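Local coordinates for amino acid adenylation domain-containing protein (Bacillus stratosphericus LAMA 585, PDB 6ULY) that probably selects an alpha-keto acid and activates it as an acyl adenylate for nonribosomal depsipeptide synthesis, at residues Q13-Q16 and D20-T23; A198-T203 and G226-H231. One frame throughout, in Å; residues are numbered along the deposited sequence.

Contact 1: Q13-Q16 and D20-T23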
loop_
_atom_site.group_PDB
_atom_site.type_symbol
_atom_site.label_atom_id
_atom_site.label_comp_id
_atom_site.label_asym_id
_atom_site.label_seq_id
_atom_site.Cartn_x
_atom_site.Cartn_y
_atom_site.Cartn_z
ATOM N N GLN A 13 -11.077 -4.152 38.110
ATOM C CA GLN A 13 -12.472 -3.924 38.463
ATOM C C GLN A 13 -13.373 -4.356 37.312
ATOM O O GLN A 13 -13.117 -4.023 36.151
ATOM C CB GLN A 13 -12.698 -2.447 38.780
ATOM C CG GLN A 13 -13.956 -2.155 39.575
ATOM C CD GLN A 13 -13.736 -2.264 41.073
ATOM O OE1 GLN A 13 -12.630 -2.550 41.532
ATOM N NE2 GLN A 13 -14.793 -2.031 41.845
ATOM N N GLY A 14 -14.420 -5.103 37.632
ATOM C CA GLY A 14 -15.424 -5.447 36.651
ATOM C C GLY A 14 -15.086 -6.686 35.847
ATOM O O GLY A 14 -14.098 -7.389 36.081
ATOM N N ALA A 15 -15.944 -6.943 34.863
ATOM C CA ALA A 15 -15.816 -8.138 34.039
ATOM C C ALA A 15 -14.461 -8.182 33.343
ATOM O O ALA A 15 -13.865 -7.150 33.019
ATOM C CB ALA A 15 -16.937 -8.187 33.003
ATOM N N GLN A 16 -13.981 -9.405 33.101
ATOM C CA GLN A 16 -12.676 -9.630 32.496
ATOM C C GLN A 16 -12.750 -10.263 31.117
ATOM O O GLN A 16 -11.790 -10.141 30.347
ATOM C CB GLN A 16 -11.824 -10.524 33.408
ATOM C CG GLN A 16 -11.620 -9.948 34.796
ATOM C CD GLN A 16 -10.808 -8.670 34.771
ATOM O OE1 GLN A 16 -9.663 -8.659 34.313
ATOM N NE2 GLN A 16 -11.400 -7.580 35.250
ATOM N N ASP A 20 -18.593 -12.472 30.705
ATOM C CA ASP A 20 -19.014 -11.853 31.957
ATOM C C ASP A 20 -19.779 -10.558 31.709
ATOM O O ASP A 20 -20.667 -10.205 32.492
ATOM C CB ASP A 20 -17.794 -11.588 32.848
ATOM C CG ASP A 20 -16.967 -12.841 33.102
ATOM O OD1 ASP A 20 -17.518 -13.961 33.015
ATOM O OD2 ASP A 20 -15.758 -12.701 33.389
ATOM N N VAL A 21 -19.454 -9.840 30.631
ATOM C CA VAL A 21 -20.203 -8.633 30.291
ATOM C C VAL A 21 -21.653 -8.990 29.987
ATOM O O VAL A 21 -22.590 -8.362 30.495
ATOM C CB VAL A 21 -19.539 -7.904 29.106
ATOM C CG1 VAL A 21 -20.432 -6.778 28.606
ATOM C CG2 VAL A 21 -18.165 -7.362 29.501
ATOM N N LEU A 22 -21.852 -10.025 29.169
ATOM C CA LEU A 22 -23.201 -10.433 28.795
ATOM C C LEU A 22 -23.966 -10.971 29.996
ATOM O O LEU A 22 -25.167 -10.714 30.140
ATOM C CB LEU A 22 -23.129 -11.480 27.684
ATOM C CG LEU A 22 -24.462 -11.951 27.101
ATOM C CD1 LEU A 22 -25.229 -10.782 26.504
ATOM C CD2 LEU A 22 -24.236 -13.033 26.062
ATOM N N THR A 23 -23.287 -11.717 30.870
ATOM C CA THR A 23 -23.942 -12.254 32.059
ATOM C C THR A 23 -24.474 -11.137 32.946
ATOM O O THR A 23 -25.653 -11.132 33.321
ATOM C CB THR A 23 -22.962 -13.141 32.827
ATOM O OG1 THR A 23 -22.750 -14.351 32.091
ATOM C CG2 THR A 23 -23.494 -13.466 34.219
#
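A15 presses its methyl group against the side of the helix that starts just after it, and D20 and V21 receive it. This is the tight part of the contact. CB of A15 lies 3.5 Å from CB of D20, and the same methyl reaches CG2 of V21 at 3.8 Å. A bare methyl suits the place, because the backbones come within 5.3 Å of each other between CA of A15 and CA of D20, which leaves little depth for a longer side chain. V21 meets it with the branch that lies beside its own backbone N, on the side facing back toward the start of the helix. V21 is buried, and it also touches L197 of helix 193-207 and V235 and Y236 of helix 224-237, so an apolar residue fits there.

The other side is looser. CG of D20 is anti to its carbonyl carbon (chi1 -55°), which swings the carboxylate beyond the touching CB; OD2 of D20 alone turns toward the loop, stopping 3.8 Å from N of Q16. A negative charge in this first part of a helix is probably favoured by the helix dipole. Q16 points its CB away from the helix and braces the loop: NE2 of Q16 gives G14 O a nearly straight hydrogen bond of 2.8 Å (167°), arriving from above the carbonyl plane, and bonds V11 O as well. G14 is exposed, and its positive phi (86°) is easy for a residue with no beta carbon to press on Q13 O.

Such local packing is that of a loop folded back on the first turns of the helix it leads into, here helix 18-26 of an AMP-binding adenylation domain of the ANL superfamily.

Contact 2: A198-T203 and G226-H231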
loop_
_atom_site.group_PDB
_atom_site.type_symbol
_atom_site.label_atom_id
_atom_site.label_comp_id
_atom_site.label_asym_id
_atom_site.label_seq_id
_atom_site.Cartn_x
_atom_site.Cartn_y
_atom_site.Cartn_z
ATOM N N ALA A 198 -10.307 -2.985 28.046
ATOM C CA ALA A 198 -9.517 -1.863 28.538
ATOM C C ALA A 198 -9.978 -0.557 27.907
ATOM O O ALA A 198 -10.054 0.477 28.582
ATOM C CB ALA A 198 -8.033 -2.098 28.254
ATOM N N ASN A 199 -10.279 -0.582 26.608
ATOM C CA ASN A 199 -10.840 0.601 25.966
ATOM C C ASN A 199 -12.236 0.897 26.497
ATOM O O ASN A 199 -12.575 2.056 26.766
ATOM C CB ASN A 199 -10.880 0.407 24.451
ATOM C CG ASN A 199 -11.373 1.638 23.725
ATOM O OD1 ASN A 199 -12.557 1.969 23.773
ATOM N ND2 ASN A 199 -10.466 2.326 23.051
ATOM N N VAL A 200 -13.059 -0.138 26.660
ATOM C CA VAL A 200 -14.401 0.062 27.194
ATOM C C VAL A 200 -14.327 0.716 28.568
ATOM O O VAL A 200 -14.998 1.718 28.838
ATOM C CB VAL A 200 -15.158 -1.277 27.248
ATOM C CG1 VAL A 200 -16.331 -1.185 28.200
ATOM C CG2 VAL A 200 -15.625 -1.680 25.853
ATOM N N LYS A 201 -13.495 0.162 29.456
ATOM C CA LYS A 201 -13.412 0.690 30.814
ATOM C C LYS A 201 -12.825 2.092 30.824
ATOM O O LYS A 201 -13.289 2.960 31.569
ATOM C CB LYS A 201 -12.591 -0.257 31.686
ATOM C CG LYS A 201 -13.253 -1.615 31.862
ATOM C CD LYS A 201 -12.360 -2.609 32.583
ATOM C CE LYS A 201 -13.090 -3.926 32.798
ATOM N NZ LYS A 201 -12.233 -4.958 33.428
ATOM N N GLY A 202 -11.805 2.339 30.003
ATOM C CA GLY A 202 -11.296 3.694 29.878
ATOM C C GLY A 202 -12.339 4.648 29.330
ATOM O O GLY A 202 -12.484 5.772 29.817
ATOM N N THR A 203 -13.083 4.209 28.312
ATOM C CA THR A 203 -14.105 5.064 27.716
ATOM C C THR A 203 -15.220 5.368 28.711
ATOM O O THR A 203 -15.689 6.509 28.798
ATOM C CB THR A 203 -14.670 4.398 26.458
ATOM O OG1 THR A 203 -13.668 4.395 25.432
ATOM C CG2 THR A 203 -15.918 5.130 25.954
ATOM N N GLY A 226 -18.576 1.394 16.271
ATOM C CA GLY A 226 -19.882 0.782 16.415
ATOM C C GLY A 226 -19.856 -0.417 17.344
ATOM O O GLY A 226 -20.748 -0.585 18.181
ATOM N N ILE A 227 -18.832 -1.258 17.219
ATOM C CA ILE A 227 -18.813 -2.492 17.994
ATOM C C ILE A 227 -18.293 -2.237 19.404
ATOM O O ILE A 227 -18.876 -2.717 20.382
ATOM C CB ILE A 227 -17.997 -3.576 17.260
ATOM C CG1 ILE A 227 -17.954 -4.869 18.081
ATOM C CG2 ILE A 227 -16.573 -3.096 16.940
ATOM C CD1 ILE A 227 -19.331 -5.468 18.376
ATOM N N VAL A 228 -17.223 -1.454 19.543
ATOM C CA VAL A 228 -16.598 -1.258 20.846
ATOM C C VAL A 228 -17.115 0.014 21.502
ATOM O O VAL A 228 -17.724 -0.035 22.576
ATOM C CB VAL A 228 -15.061 -1.215 20.738
ATOM C CG1 VAL A 228 -14.435 -1.022 22.122
ATOM C CG2 VAL A 228 -14.535 -2.480 20.082
ATOM N N MET A 229 -16.870 1.165 20.869
ATOM C CA MET A 229 -17.139 2.433 21.540
ATOM C C MET A 229 -18.592 2.544 21.984
ATOM O O MET A 229 -18.889 3.255 22.952
ATOM C CB MET A 229 -16.782 3.606 20.629
ATOM C CG MET A 229 -16.939 4.960 21.299
ATOM S SD MET A 229 -16.418 6.344 20.264
ATOM C CE MET A 229 -17.618 6.257 18.936
ATOM N N PHE A 230 -19.508 1.846 21.313
ATOM C CA PHE A 230 -20.925 1.921 21.660
ATOM C C PHE A 230 -21.466 0.558 22.068
ATOM O O PHE A 230 -21.785 0.368 23.244
ATOM C CB PHE A 230 -21.716 2.539 20.507
ATOM C CG PHE A 230 -21.919 4.017 20.667
ATOM C CD1 PHE A 230 -23.179 4.536 20.891
ATOM C CD2 PHE A 230 -20.836 4.883 20.648
ATOM C CE1 PHE A 230 -23.364 5.890 21.066
ATOM C CE2 PHE A 230 -21.014 6.240 20.827
ATOM C CZ PHE A 230 -22.282 6.745 21.035
ATOM N N HIS A 231 -21.559 -0.406 21.153
ATOM C CA HIS A 231 -22.237 -1.653 21.488
ATOM C C HIS A 231 -21.648 -2.283 22.749
ATOM O O HIS A 231 -22.373 -2.557 23.713
ATOM C CB HIS A 231 -22.172 -2.626 20.312
ATOM C CG HIS A 231 -22.778 -3.962 20.608
ATOM N ND1 HIS A 231 -24.073 -4.112 21.062
ATOM C CD2 HIS A 231 -22.263 -5.211 20.524
ATOM C CE1 HIS A 231 -24.329 -5.396 21.237
ATOM N NE2 HIS A 231 -23.247 -6.084 20.919
#
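V228 is met from two directions by helix 193-207, and its CG1 methyl makes both contacts. The apolar one is with V200: CG2 of V200 sits 4.0 Å from CG1 of V228, the two branched side chains meeting at a slant. With CG1 anti to the backbone N (chi1 -179°), V228 sends that methyl toward its neighbour. Compact valines suit helices that run this close, 6.7 Å between CA of V200 and CA of M229.

Mixed packing comes next: OD1 of N199 rests 3.9 Å from the same CG1 of V228, a van der Waals contact that leaves the amide's polar work to other partners. ND2 of N199 hydrogen-bonds A339 O, and OD1 has a weak bond to S338 OG, so asparagine suits a buried spot that must also hold strand 338-342.

Backbone bonding shapes the second helix. N of H231 bonds O of G226 at 3.1 Å, five residues back, which marks a wider pi-type turn. M229 lies within this turn; its side chain leads away from helix 193-207 and touches S338 and A339, and the residue also contacts the bound keto acyl adenylate.

The chemistry implies division of labour: methyl groups pack the helices together in a buried interface, while the asparagine amide binds the neighbouring strand beside the ligand pocket.

From the N terminus, contact 1 closes a very short loop, only three residues separating 13-16 from 20-23. Contact 2 opens much later and spans the 22 residues, including strand 214-217, between 198-203 and 226-231; the two are in series, neither nested nor crossed. Helix 224-237 then leads to strand 240-243, parallel and adjacent to 214-217, which makes a beta-alpha-beta crossover. The contacts themselves meet through K201, whose NZ is 2.8 Å from O of A15, a probable hydrogen bond. One lysine thus ties the N-terminal loop to helix 193-207, whose other flank packs toward the ligand pocket.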